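Local atomic coordinates of PppA (Pseudomonas aeruginosa, PDB entry 6JKV), a protein that serves as a regulatory component of type VI secretion and is probably a manganese-dependent serine/threonine phosphatase of the PP2C family. Residues Arg41-Asp46 with Ala68-Ser73; Trp57-Gly62 with Asn253-Val258; Ser87-Tyr92 with Leu125-Gly130; Ala138-Leu143 with Asn182-Ala187; His158-Glu163 with His178-Val183. All coordinates share one frame; numbering follows the deposited sequence.

Overall arrangement
Contact 2 is the core of the five: apolar side chains meet where the two β-sheets face each other, without a hydrogen bond between its segments. Contact 1 touches it and joins the edge of the metal site to helix 69-82 mainly through polar groups. Contact 3 also reaches the sheet of strand 56-63, but about 27 Å from contact 1 (centre to centre) and on the opposite side of the chain's centre; it is a buried contact where an arginine sets one nitrogen over a tyrosine face. Contacts 4 and 5 share Asn182 and Val183. Contact 4 is buried beside the manganese ions and relies on close packing, whereas contact 5 lies at the surface, with one backbone bond, a bridging water and largely exposed side chains.

Contact 1 (Arg41-Asp46 with Ala68-Ser73); sequences RKVNED and AGDFVS
Glu45 lies along the first turn of helix 69-82, its aliphatic part over the backbone and its carboxylate directed at the helix start. CG sits 3.8 Å from Asp70 N, and OE1 comes to 3.4 Å from Gly69 CA, an approach that the missing side chain of Gly69 leaves room for. The two carboxylate oxygens are held differently: OE2 forms a salt bridge with Arg41 NH2 at 2.9 Å, while OE1 accepts a hydrogen bond from Gly65 N. Together they fix the rotation of the group against the helix. One turn further on, Ser73 points at the backbone of the same residue. With OG between its backbone N and carbonyl carbon (chi1 65°), the hydroxyl reaches Glu45 O at 2.8 Å, a likely hydrogen bond, although its proton has another acceptor nearby. Asp70 meets the loop on the Val43-Asn44 side. Its CB packs 4.0 Å from Asn44 O, and its side chain crosses that of Val43 at about a right angle, OD2 standing 4.1 Å from Val43 CG1. Asp46 turns from the helix toward the metal site, where OD2 is hydrogen-bonded to the hydroxyls of Ser213 and Thr255 and the side chain lies beside Asp61. Arg41 and Asn44-Glu45-Asp46 match the Arg-x-x-Asn-Glu-Asp pattern near the start of PP2C phosphatases. The loop thus presents Asp46 about 4 Å from a manganese ion while Glu45 packs against the adjoining helix, as expected at the rim of a PP2C dinuclear metal centre.

Contact 2 (Trp57-Gly62 with Asn253-Val258); sequences WVVADG and NITALV
This is face-to-face packing of two β-sheets in the centre of the PP2C sandwich, made by one strand from each. Leu257 fits between Trp57 and Val59, which project from the same side of their strand. The strand axes run nearly antiparallel, at 167°, and approach to 8.0 Å with side chains rather than hydrogen bonds between them. Leu257 CD2 touches Trp57 CB at 3.7 Å and also meets CG and CD1 of the indole, the two side chains crossing at about a right angle. The other methyl, CD1, lies 3.6 Å from Val58 O. Val59 and Leu257 have their side chains antiparallel and overlapping, with Val59 CG2 at 3.9 Å from Leu257 CB, and Val59 CG1 lies 4.3 Å from Thr255 CG2. The Thr255 hydroxyl is hydrogen-bonded to Ser35. At the end of the first strand the apolar layer gives way to the metal site: Asp61 binds both manganese ions and Gly62 O one of them. Strand 56-63 runs between strands 46-51 and 120-129, strand 254-261 between 29-36 and 208-212, and helix 234-247 packs on Ala256 and Val258 behind the second sheet.

Contact 3 (Ser87-Tyr92 with Leu125-Gly130); sequences SSLPAY and LLAARG
Arg129 reaches from the end of strand 120-129 over the first turn of helix 89-114, and nearly every atom of its side chain meets something there. CB starts beside Leu89 CB, and Arg129 CG comes closer to Leu89 CB, at 3.7 Å. A bend in the chain at this point (chi2 -69°) turns the arginine along the helix start. CD then passes Ser87 O at 3.5 Å, and that oxygen also lies at the guanidinium edge, near its plane. Beyond NE the group reaches the aromatic ring of Tyr92. CZ stands 4.3 Å from the centroid of the Tyr92 ring in an off-centre cation-pi contact, the two planes inclined by 35°. NH2 does most of the touching: it hangs over one face toward the rim, 3.2 Å from Tyr92 CD2, and is hydrogen-bonded to Ala86 O. NH1 turns back to its own strand, Arg129 NH1 donating to Ala128 O at 2.9 Å; the acceptor lies in the guanidinium plane, but the donor stands above the carbonyl plane. Ala54 O is a second partner of NH1. Under this cover the contact is apolar, for Ala127 CB has Leu89 CD1 and Tyr92 CD2 each at 4.0 Å. Ser88 is the N-cap of the helix, its OG accepting a weak bond from Ala91 N. A charged group is thus accommodated over a small greasy patch because its N-H groups find backbone carbonyls of both strand and loop, which limit its rotation while NH2 rests over one face of the tyrosine.

Contact 4 (Ala138-Leu143 with Asn182-Ala187); sequences AGDSRL and NVVTRA
Ala138, closing strand 132-138, meets Arg186 first: Ala138 CB is 4.4 Å from Arg186 CB, and Ala138 C lies 3.4 Å from Arg186 O. The arginine shares only the base of its side chain with this contact; the guanidinium lies well clear of residues 138-143. At Gly139 the backbone takes angles that crowd any CB against the preceding carbonyl (phi 124°, psi -159°), and the chain turns out of the strand. The CA of Gly139 faces the CG1 methyl of Val184, though the exact placing of that methyl is doubtful. Gly139 N is 3.0 Å from Arg186 O, yet the angle is too poor for a hydrogen bond; the N-H is used by His158 ND1 instead. Asp140 comes next and meets the other methyl of the same valine. Val184 CG2 sits 3.7 Å from Asp140 OD2 and 3.9 Å from Asp140 CG, the side chains crossing at about a right angle, so one branched residue covers both glycine and aspartate. With CG between its backbone N and carbonyl carbon (chi1 58°), Asp140 turns its carboxylate to the metal site, within about 3 Å of the Asp214 side chain and 5 Å of a manganese ion. Further along, Ser141 OG is hydrogen-bonded to the Thr122 hydroxyl, and Arg142 forms a salt bridge with Asp157 as strand 142-147 begins. Gly139 to Arg142 spell the Gly-Asp-Ser-Arg motif of PP2C phosphatases, a turn beside the dinuclear centre whose aspartate, in relatives, can help hold a further metal.

Contact 5 (His158-Glu163 with His178-Val183); sequences HSYVQE and HPRANV
Tyr160 N donates to Val183 O at 3.3 Å, joining the start of helix 160-165 to the loop that returns after it; the bond is nearly straight (169° at the hydrogen) but tilted out of the carbonyl plane. The same oxygen receives a CA-H contact from Ser159 CA at 3.5 Å and a hydrogen bond from a water at 2.6 Å. That water also donates to Arg180 O at 2.6 Å and accepts from Val161 N at 3.2 Å, bridging an N-H at the helix start to two carbonyls of the loop. Within residues 158-163 Ser159 is the N-cap, its OG accepting from Gln162 N. Apolar packing centres on Val161. Its CG2 rests 3.6 Å from His178 CB and 3.5 Å from Ala181 N, with Ala181 CB nearby, as the valine and histidine side chains run counter to one another. Tyr160 CB meets Val183 CG1. Flat groups make the third kind of contact. Arg180 extends alongside Tyr160 in the same direction, with their planes 27° apart; Arg180 CB touches Tyr160 CD2 at 3.7 Å, and NH1 reaches CE2 at the same distance. The bend at chi2 of Arg180 lays its chain along the ring. His178 ND1 accepts from Arg180 N, a bond inside the first of two overlapping type I turns. A short helix and a turn-rich loop, around the unmodelled residues 168-176, are consistent with the flap that borders the metal site in PP2C phosphatases.

Contact 1 (Arg41-Asp46 with Ala68-Ser73)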
# COMPACT_ATOMS: atom_id res chain seq x y z
N ARG A 41 5.10 15.35 10.61
CA ARG A 41 5.94 14.27 11.20
C ARG A 41 7.41 14.54 10.86
O ARG A 41 7.69 15.22 9.84
CB ARG A 41 5.48 12.91 10.69
CG ARG A 41 4.20 12.41 11.33
CD ARG A 41 3.76 11.10 10.69
NE ARG A 41 2.58 10.52 11.33
CZ ARG A 41 2.60 9.81 12.47
NH1 ARG A 41 1.47 9.34 12.97
NH2 ARG A 41 3.74 9.59 13.10
N LYS A 42 8.31 14.08 11.72
CA LYS A 42 9.78 14.15 11.49
C LYS A 42 10.38 12.74 11.38
O LYS A 42 11.60 12.64 11.14
CB LYS A 42 10.46 14.92 12.61
CG LYS A 42 9.93 16.33 12.81
CD LYS A 42 9.86 17.12 11.52
CE LYS A 42 9.89 18.62 11.72
NZ LYS A 42 9.05 19.06 12.87
N VAL A 43 9.56 11.70 11.54
CA VAL A 43 9.98 10.29 11.31
C VAL A 43 9.03 9.69 10.28
O VAL A 43 7.79 9.82 10.45
CB VAL A 43 9.99 9.49 12.62
CG1 VAL A 43 10.18 8.00 12.37
CG2 VAL A 43 11.06 10.01 13.58
N ASN A 44 9.59 9.09 9.24
CA ASN A 44 8.82 8.40 8.18
C ASN A 44 8.59 6.95 8.62
O ASN A 44 9.55 6.17 8.62
CB ASN A 44 9.52 8.50 6.83
CG ASN A 44 8.57 8.25 5.68
OD1 ASN A 44 7.49 7.70 5.88
ND2 ASN A 44 8.95 8.68 4.49
N GLU A 45 7.35 6.61 8.99
CA GLU A 45 6.97 5.22 9.35
C GLU A 45 6.37 4.52 8.13
O GLU A 45 6.11 3.30 8.24
CB GLU A 45 5.99 5.22 10.52
CG GLU A 45 6.63 5.63 11.82
CD GLU A 45 5.62 6.01 12.89
OE1 GLU A 45 5.03 5.09 13.50
OE2 GLU A 45 5.44 7.23 13.12
N ASP A 46 6.17 5.25 7.03
CA ASP A 46 5.79 4.64 5.73
C ASP A 46 6.98 3.84 5.21
O ASP A 46 8.13 4.26 5.41
CB ASP A 46 5.37 5.69 4.69
CG ASP A 46 3.94 6.19 4.82
OD1 ASP A 46 3.27 5.88 5.84
OD2 ASP A 46 3.51 6.90 3.89
N ALA A 68 8.91 1.51 16.35
CA ALA A 68 7.64 0.76 16.46
C ALA A 68 6.99 0.66 15.08
O ALA A 68 6.98 -0.45 14.52
CB ALA A 68 6.73 1.41 17.47
N GLY A 69 6.45 1.76 14.56
CA GLY A 69 5.75 1.76 13.26
C GLY A 69 6.69 1.41 12.13
O GLY A 69 6.35 0.53 11.33
N ASP A 70 7.84 2.08 12.07
CA ASP A 70 8.84 1.86 10.99
C ASP A 70 9.43 0.46 11.13
O ASP A 70 9.70 -0.18 10.09
CB ASP A 70 9.92 2.95 10.99
CG ASP A 70 10.56 3.24 12.34
OD1 ASP A 70 10.12 2.65 13.35
OD2 ASP A 70 11.47 4.08 12.36
N PHE A 71 9.61 -0.02 12.36
CA PHE A 71 10.01 -1.42 12.64
C PHE A 71 9.07 -2.38 11.92
O PHE A 71 9.55 -3.29 11.20
CB PHE A 71 10.02 -1.68 14.15
CG PHE A 71 9.94 -3.13 14.54
CD1 PHE A 71 11.00 -3.99 14.29
CD2 PHE A 71 8.81 -3.65 15.15
CE1 PHE A 71 10.93 -5.32 14.65
CE2 PHE A 71 8.74 -4.98 15.50
CZ PHE A 71 9.80 -5.82 15.26
N VAL A 72 7.76 -2.21 12.08
CA VAL A 72 6.75 -3.15 11.50
C VAL A 72 6.73 -2.99 9.98
O VAL A 72 6.70 -4.00 9.27
CB VAL A 72 5.36 -2.94 12.12
CG1 VAL A 72 4.35 -3.90 11.52
CG2 VAL A 72 5.38 -3.11 13.63
N SER A 73 6.73 -1.75 9.47
CA SER A 73 6.60 -1.50 8.02
C SER A 73 7.83 -2.04 7.29
O SER A 73 7.66 -2.64 6.22
CB SER A 73 6.33 -0.03 7.71
OG SER A 73 7.42 0.81 8.06

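Contact 2 (Trp57-Gly62 with Asn253-Val258)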
# COMPACT_ATOMS: atom_id res chain seq x y z
N TRP A 57 4.73 -5.25 -5.64
CA TRP A 57 4.74 -3.82 -5.24
C TRP A 57 3.98 -3.69 -3.93
O TRP A 57 2.86 -4.20 -3.84
CB TRP A 57 4.15 -2.95 -6.35
CG TRP A 57 4.85 -3.18 -7.65
CD1 TRP A 57 6.00 -2.58 -8.08
CD2 TRP A 57 4.47 -4.11 -8.67
NE1 TRP A 57 6.35 -3.06 -9.31
CE2 TRP A 57 5.42 -3.99 -9.71
CE3 TRP A 57 3.42 -5.01 -8.83
CZ2 TRP A 57 5.34 -4.74 -10.88
CZ3 TRP A 57 3.34 -5.75 -9.99
CH2 TRP A 57 4.30 -5.62 -10.99
N VAL A 58 4.59 -3.04 -2.95
CA VAL A 58 4.07 -2.99 -1.56
C VAL A 58 4.18 -1.56 -1.07
O VAL A 58 5.20 -0.91 -1.33
CB VAL A 58 4.83 -3.97 -0.65
CG1 VAL A 58 4.36 -3.86 0.79
CG2 VAL A 58 4.72 -5.41 -1.14
N VAL A 59 3.14 -1.09 -0.38
CA VAL A 59 3.19 0.11 0.49
C VAL A 59 2.65 -0.28 1.87
O VAL A 59 1.60 -0.94 1.93
CB VAL A 59 2.40 1.27 -0.13
CG1 VAL A 59 2.29 2.44 0.85
CG2 VAL A 59 3.02 1.72 -1.44
N ALA A 60 3.36 0.11 2.93
CA ALA A 60 2.99 -0.19 4.33
C ALA A 60 3.06 1.09 5.17
O ALA A 60 4.13 1.71 5.20
CB ALA A 60 3.90 -1.27 4.87
N ASP A 61 1.96 1.45 5.81
CA ASP A 61 1.87 2.64 6.68
C ASP A 61 2.05 2.19 8.13
O ASP A 61 1.10 1.63 8.71
CB ASP A 61 0.55 3.38 6.48
CG ASP A 61 0.46 4.67 7.29
OD1 ASP A 61 1.30 4.84 8.20
OD2 ASP A 61 -0.44 5.48 7.02
N GLY A 62 3.23 2.42 8.69
CA GLY A 62 3.55 2.06 10.08
C GLY A 62 2.90 3.01 11.06
O GLY A 62 2.76 4.20 10.73
N ASN A 253 3.10 11.29 6.74
CA ASN A 253 4.04 10.61 5.82
C ASN A 253 3.26 10.34 4.53
O ASN A 253 2.12 9.86 4.61
CB ASN A 253 4.59 9.30 6.39
CG ASN A 253 5.28 9.46 7.73
OD1 ASN A 253 5.39 8.49 8.48
ND2 ASN A 253 5.77 10.65 8.03
N ILE A 254 3.85 10.65 3.38
CA ILE A 254 3.15 10.51 2.08
C ILE A 254 4.01 9.63 1.19
O ILE A 254 5.17 9.99 0.95
CB ILE A 254 2.86 11.89 1.45
CG1 ILE A 254 2.33 11.73 0.02
CG2 ILE A 254 4.07 12.81 1.51
CD1 ILE A 254 1.55 12.94 -0.47
N THR A 255 3.46 8.49 0.77
CA THR A 255 4.15 7.54 -0.12
C THR A 255 3.26 7.25 -1.32
O THR A 255 2.04 7.07 -1.14
CB THR A 255 4.52 6.25 0.63
OG1 THR A 255 5.27 6.62 1.78
CG2 THR A 255 5.32 5.30 -0.24
N ALA A 256 3.86 7.20 -2.51
CA ALA A 256 3.18 6.86 -3.77
C ALA A 256 4.05 5.87 -4.53
O ALA A 256 5.28 6.05 -4.58
CB ALA A 256 2.90 8.11 -4.58
N LEU A 257 3.41 4.83 -5.05
CA LEU A 257 4.06 3.81 -5.90
C LEU A 257 3.15 3.58 -7.11
O LEU A 257 1.97 3.22 -6.90
CB LEU A 257 4.26 2.53 -5.08
CG LEU A 257 5.34 1.58 -5.59
CD1 LEU A 257 5.95 0.79 -4.44
CD2 LEU A 257 4.75 0.66 -6.64
N VAL A 258 3.68 3.81 -8.30
CA VAL A 258 2.90 3.71 -9.57
C VAL A 258 3.46 2.55 -10.38
O VAL A 258 4.69 2.42 -10.49
CB VAL A 258 2.88 5.03 -10.35
CG1 VAL A 258 2.40 4.83 -11.79
CG2 VAL A 258 2.02 6.05 -9.64

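Contact 3 (Ser87-Tyr92 with Leu125-Gly130)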
# COMPACT_ATOMS: atom_id res chain seq x y z
N SER A 87 6.19 -18.79 -10.19
CA SER A 87 5.69 -18.42 -11.54
C SER A 87 4.16 -18.34 -11.51
O SER A 87 3.61 -17.47 -12.20
CB SER A 87 6.18 -19.38 -12.59
OG SER A 87 5.69 -20.68 -12.33
N SER A 88 3.52 -19.22 -10.73
CA SER A 88 2.05 -19.27 -10.55
C SER A 88 1.62 -18.16 -9.59
O SER A 88 2.05 -18.17 -8.42
CB SER A 88 1.60 -20.60 -10.05
OG SER A 88 0.30 -20.52 -9.48
N LEU A 89 0.76 -17.26 -10.06
CA LEU A 89 0.28 -16.13 -9.24
C LEU A 89 -0.48 -16.64 -8.01
O LEU A 89 -0.24 -16.15 -6.91
CB LEU A 89 -0.58 -15.18 -10.09
CG LEU A 89 -1.16 -13.98 -9.34
CD1 LEU A 89 -0.08 -13.18 -8.62
CD2 LEU A 89 -1.91 -13.07 -10.29
N PRO A 90 -1.44 -17.59 -8.10
CA PRO A 90 -2.14 -18.04 -6.89
C PRO A 90 -1.22 -18.63 -5.82
O PRO A 90 -1.46 -18.39 -4.66
CB PRO A 90 -3.13 -19.10 -7.40
CG PRO A 90 -3.32 -18.75 -8.86
CD PRO A 90 -1.98 -18.21 -9.32
N ALA A 91 -0.20 -19.38 -6.22
CA ALA A 91 0.78 -19.96 -5.27
C ALA A 91 1.59 -18.82 -4.63
O ALA A 91 1.80 -18.87 -3.41
CB ALA A 91 1.68 -20.96 -5.94
N TYR A 92 2.01 -17.85 -5.44
CA TYR A 92 2.75 -16.66 -4.97
C TYR A 92 1.90 -15.94 -3.92
O TYR A 92 2.41 -15.63 -2.84
CB TYR A 92 3.12 -15.75 -6.15
CG TYR A 92 4.10 -14.66 -5.80
CD1 TYR A 92 5.20 -14.90 -4.99
CD2 TYR A 92 3.94 -13.38 -6.31
CE1 TYR A 92 6.11 -13.89 -4.68
CE2 TYR A 92 4.83 -12.37 -6.00
CZ TYR A 92 5.92 -12.62 -5.19
OH TYR A 92 6.80 -11.63 -4.91
N LEU A 125 -0.57 -4.44 -1.16
CA LEU A 125 0.37 -4.99 -2.16
C LEU A 125 -0.41 -5.30 -3.43
O LEU A 125 -1.64 -5.47 -3.38
CB LEU A 125 1.12 -6.21 -1.60
CG LEU A 125 0.37 -7.53 -1.46
CD1 LEU A 125 0.46 -8.36 -2.74
CD2 LEU A 125 0.93 -8.34 -0.30
N LEU A 126 0.31 -5.26 -4.55
CA LEU A 126 -0.15 -5.79 -5.85
C LEU A 126 0.92 -6.77 -6.35
O LEU A 126 2.10 -6.41 -6.34
CB LEU A 126 -0.36 -4.62 -6.82
CG LEU A 126 -0.61 -5.00 -8.28
CD1 LEU A 126 -2.05 -5.46 -8.46
CD2 LEU A 126 -0.28 -3.85 -9.21
N ALA A 127 0.50 -7.97 -6.73
CA ALA A 127 1.36 -8.98 -7.35
C ALA A 127 0.79 -9.30 -8.73
O ALA A 127 -0.44 -9.49 -8.82
CB ALA A 127 1.44 -10.21 -6.48
N ALA A 128 1.64 -9.32 -9.75
CA ALA A 128 1.22 -9.49 -11.15
C ALA A 128 2.01 -10.62 -11.79
O ALA A 128 3.22 -10.76 -11.50
CB ALA A 128 1.39 -8.19 -11.91
N ARG A 129 1.32 -11.41 -12.61
CA ARG A 129 1.91 -12.43 -13.51
C ARG A 129 1.16 -12.36 -14.84
O ARG A 129 -0.01 -12.74 -14.89
CB ARG A 129 1.80 -13.83 -12.91
CG ARG A 129 2.60 -14.03 -11.63
CD ARG A 129 4.09 -14.03 -11.91
NE ARG A 129 4.84 -14.46 -10.74
CZ ARG A 129 5.25 -13.66 -9.75
NH1 ARG A 129 4.99 -12.36 -9.79
NH2 ARG A 129 5.92 -14.17 -8.73
N GLY A 130 1.83 -11.86 -15.88
CA GLY A 130 1.21 -11.67 -17.21
C GLY A 130 -0.05 -10.83 -17.12
O GLY A 130 0.02 -9.66 -16.65

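Contact 4 (Ala138-Leu143 with Asn182-Ala187)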
# COMPACT_ATOMS: atom_id res chain seq x y z
N ALA A 138 -4.69 -4.69 4.13
CA ALA A 138 -5.22 -4.56 5.50
C ALA A 138 -4.85 -3.17 6.01
O ALA A 138 -3.65 -2.91 6.17
CB ALA A 138 -4.69 -5.67 6.37
N GLY A 139 -5.85 -2.31 6.18
CA GLY A 139 -5.67 -0.92 6.63
C GLY A 139 -6.26 0.08 5.66
O GLY A 139 -7.16 -0.29 4.88
N ASP A 140 -5.80 1.33 5.72
CA ASP A 140 -6.36 2.47 4.95
C ASP A 140 -5.33 2.94 3.92
O ASP A 140 -5.45 4.09 3.45
CB ASP A 140 -6.78 3.61 5.88
CG ASP A 140 -5.65 4.14 6.75
OD1 ASP A 140 -4.52 3.65 6.62
OD2 ASP A 140 -5.91 5.03 7.57
N SER A 141 -4.34 2.11 3.60
CA SER A 141 -3.48 2.28 2.41
C SER A 141 -4.22 1.68 1.22
O SER A 141 -4.87 0.63 1.38
CB SER A 141 -2.13 1.66 2.62
OG SER A 141 -1.38 2.35 3.61
N ARG A 142 -4.16 2.36 0.07
CA ARG A 142 -5.09 2.10 -1.05
C ARG A 142 -4.32 1.61 -2.28
O ARG A 142 -3.12 1.93 -2.45
CB ARG A 142 -5.90 3.36 -1.37
CG ARG A 142 -6.90 3.71 -0.29
CD ARG A 142 -7.49 5.08 -0.50
NE ARG A 142 -8.46 5.43 0.53
CZ ARG A 142 -9.43 6.32 0.39
NH1 ARG A 142 -9.58 6.96 -0.76
NH2 ARG A 142 -10.25 6.56 1.39
N LEU A 143 -5.02 0.81 -3.08
CA LEU A 143 -4.68 0.54 -4.49
C LEU A 143 -5.80 1.10 -5.37
O LEU A 143 -6.99 0.77 -5.13
CB LEU A 143 -4.51 -0.95 -4.72
CG LEU A 143 -4.45 -1.33 -6.19
CD1 LEU A 143 -3.07 -1.01 -6.76
CD2 LEU A 143 -4.80 -2.79 -6.39
N ASN A 182 -8.75 8.05 12.26
CA ASN A 182 -7.46 7.54 12.78
C ASN A 182 -7.61 6.11 13.31
O ASN A 182 -6.59 5.51 13.66
CB ASN A 182 -6.88 8.47 13.84
CG ASN A 182 -6.13 9.64 13.23
OD1 ASN A 182 -6.74 10.59 12.74
ND2 ASN A 182 -4.81 9.58 13.25
N VAL A 183 -8.83 5.59 13.36
CA VAL A 183 -9.08 4.19 13.80
C VAL A 183 -9.00 3.29 12.57
O VAL A 183 -9.85 3.40 11.69
CB VAL A 183 -10.43 4.06 14.52
CG1 VAL A 183 -10.78 2.60 14.79
CG2 VAL A 183 -10.43 4.86 15.81
N VAL A 184 -7.97 2.45 12.53
CA VAL A 184 -7.83 1.38 11.51
C VAL A 184 -8.36 0.09 12.13
O VAL A 184 -7.99 -0.22 13.27
CB VAL A 184 -6.37 1.26 11.04
CG1 VAL A 184 -6.15 0.04 10.18
CG2 VAL A 184 -5.94 2.52 10.30
N THR A 185 -9.25 -0.61 11.42
CA THR A 185 -9.96 -1.80 11.95
C THR A 185 -9.17 -3.07 11.64
O THR A 185 -9.40 -4.08 12.30
CB THR A 185 -11.38 -1.89 11.40
OG1 THR A 185 -11.30 -1.90 9.98
CG2 THR A 185 -12.25 -0.73 11.83
N ARG A 186 -8.29 -3.05 10.65
CA ARG A 186 -7.37 -4.18 10.41
C ARG A 186 -6.02 -3.63 9.96
O ARG A 186 -5.99 -2.63 9.20
CB ARG A 186 -7.89 -5.18 9.38
CG ARG A 186 -9.40 -5.35 9.32
CD ARG A 186 -9.75 -6.38 8.26
NE ARG A 186 -11.19 -6.56 8.16
CZ ARG A 186 -11.79 -7.41 7.33
NH1 ARG A 186 -11.06 -8.18 6.53
NH2 ARG A 186 -13.10 -7.50 7.32
N ALA A 187 -4.95 -4.24 10.46
CA ALA A 187 -3.57 -3.93 10.09
C ALA A 187 -2.68 -4.99 10.72
O ALA A 187 -3.14 -5.72 11.63
CB ALA A 187 -3.16 -2.54 10.53

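Contact 5 (His158-Glu163 with His178-Val183)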
# COMPACT_ATOMS: atom_id res chain seq x y z
N HIS A 158 -10.01 -0.52 5.55
CA HIS A 158 -10.37 -1.16 6.84
C HIS A 158 -10.29 -0.08 7.91
O HIS A 158 -9.26 0.03 8.59
CB HIS A 158 -9.47 -2.35 7.14
CG HIS A 158 -9.56 -3.42 6.11
ND1 HIS A 158 -8.46 -3.89 5.44
CD2 HIS A 158 -10.63 -4.11 5.65
CE1 HIS A 158 -8.83 -4.84 4.61
NE2 HIS A 158 -10.16 -4.99 4.71
N SER A 159 -11.35 0.72 8.02
CA SER A 159 -11.41 1.91 8.89
C SER A 159 -12.81 2.02 9.49
O SER A 159 -13.79 1.58 8.85
CB SER A 159 -11.06 3.16 8.14
OG SER A 159 -12.14 3.59 7.32
N TYR A 160 -12.86 2.59 10.68
CA TYR A 160 -14.11 2.86 11.41
C TYR A 160 -15.04 3.70 10.53
O TYR A 160 -16.24 3.38 10.45
CB TYR A 160 -13.81 3.59 12.72
CG TYR A 160 -14.99 3.61 13.65
CD1 TYR A 160 -15.30 2.50 14.42
CD2 TYR A 160 -15.81 4.72 13.75
CE1 TYR A 160 -16.38 2.50 15.28
CE2 TYR A 160 -16.89 4.74 14.62
CZ TYR A 160 -17.18 3.62 15.38
OH TYR A 160 -18.24 3.61 16.24
N VAL A 161 -14.48 4.74 9.91
CA VAL A 161 -15.21 5.66 9.00
C VAL A 161 -15.84 4.82 7.88
O VAL A 161 -17.04 4.96 7.66
CB VAL A 161 -14.30 6.77 8.44
CG1 VAL A 161 -15.02 7.62 7.40
CG2 VAL A 161 -13.77 7.65 9.55
N GLN A 162 -15.07 3.95 7.23
CA GLN A 162 -15.55 3.18 6.05
C GLN A 162 -16.73 2.30 6.47
O GLN A 162 -17.67 2.18 5.67
CB GLN A 162 -14.44 2.32 5.45
CG GLN A 162 -14.87 1.61 4.17
CD GLN A 162 -15.09 2.58 3.04
OE1 GLN A 162 -14.15 3.22 2.57
NE2 GLN A 162 -16.32 2.68 2.57
N GLU A 163 -16.69 1.73 7.67
CA GLU A 163 -17.81 0.88 8.19
C GLU A 163 -19.05 1.75 8.38
O GLU A 163 -20.15 1.27 8.04
CB GLU A 163 -17.42 0.18 9.48
CG GLU A 163 -16.21 -0.73 9.33
CD GLU A 163 -15.81 -1.45 10.61
OE1 GLU A 163 -15.61 -2.68 10.54
OE2 GLU A 163 -15.69 -0.80 11.67
N HIS A 178 -13.63 12.71 8.41
CA HIS A 178 -14.35 12.33 9.66
C HIS A 178 -13.36 12.24 10.82
O HIS A 178 -12.24 11.78 10.65
CB HIS A 178 -15.07 10.99 9.46
CG HIS A 178 -16.15 10.74 10.45
ND1 HIS A 178 -15.94 10.02 11.61
CD2 HIS A 178 -17.45 11.09 10.46
CE1 HIS A 178 -17.07 9.95 12.30
NE2 HIS A 178 -18.01 10.60 11.62
N PRO A 179 -13.75 12.70 12.03
CA PRO A 179 -12.84 12.65 13.19
C PRO A 179 -12.43 11.24 13.62
O PRO A 179 -11.42 11.14 14.29
CB PRO A 179 -13.62 13.37 14.30
CG PRO A 179 -15.07 13.34 13.86
CD PRO A 179 -15.03 13.34 12.35
N ARG A 180 -13.15 10.19 13.21
CA ARG A 180 -12.83 8.78 13.56
C ARG A 180 -11.89 8.14 12.54
O ARG A 180 -11.67 6.93 12.63
CB ARG A 180 -14.12 7.96 13.67
CG ARG A 180 -15.07 8.42 14.76
CD ARG A 180 -14.60 8.04 16.14
NE ARG A 180 -15.51 8.56 17.16
CZ ARG A 180 -16.34 7.84 17.90
NH1 ARG A 180 -16.40 6.53 17.78
NH2 ARG A 180 -17.11 8.44 18.79
N ALA A 181 -11.30 8.93 11.63
CA ALA A 181 -10.46 8.43 10.51
C ALA A 181 -9.16 7.79 11.02
O ALA A 181 -8.53 7.07 10.24
CB ALA A 181 -10.16 9.55 9.55
N ASN A 182 -8.75 8.05 12.26
CA ASN A 182 -7.46 7.54 12.78
C ASN A 182 -7.61 6.11 13.31
O ASN A 182 -6.59 5.51 13.66
CB ASN A 182 -6.88 8.47 13.84
CG ASN A 182 -6.13 9.64 13.23
OD1 ASN A 182 -6.74 10.59 12.74
ND2 ASN A 182 -4.81 9.58 13.25
N VAL A 183 -8.83 5.59 13.36
CA VAL A 183 -9.08 4.19 13.80
C VAL A 183 -9.00 3.29 12.57
O VAL A 183 -9.85 3.40 11.69
CB VAL A 183 -10.43 4.06 14.52
CG1 VAL A 183 -10.78 2.60 14.79
CG2 VAL A 183 -10.43 4.86 15.81
O HOH W 1 -11.43 5.19 10.78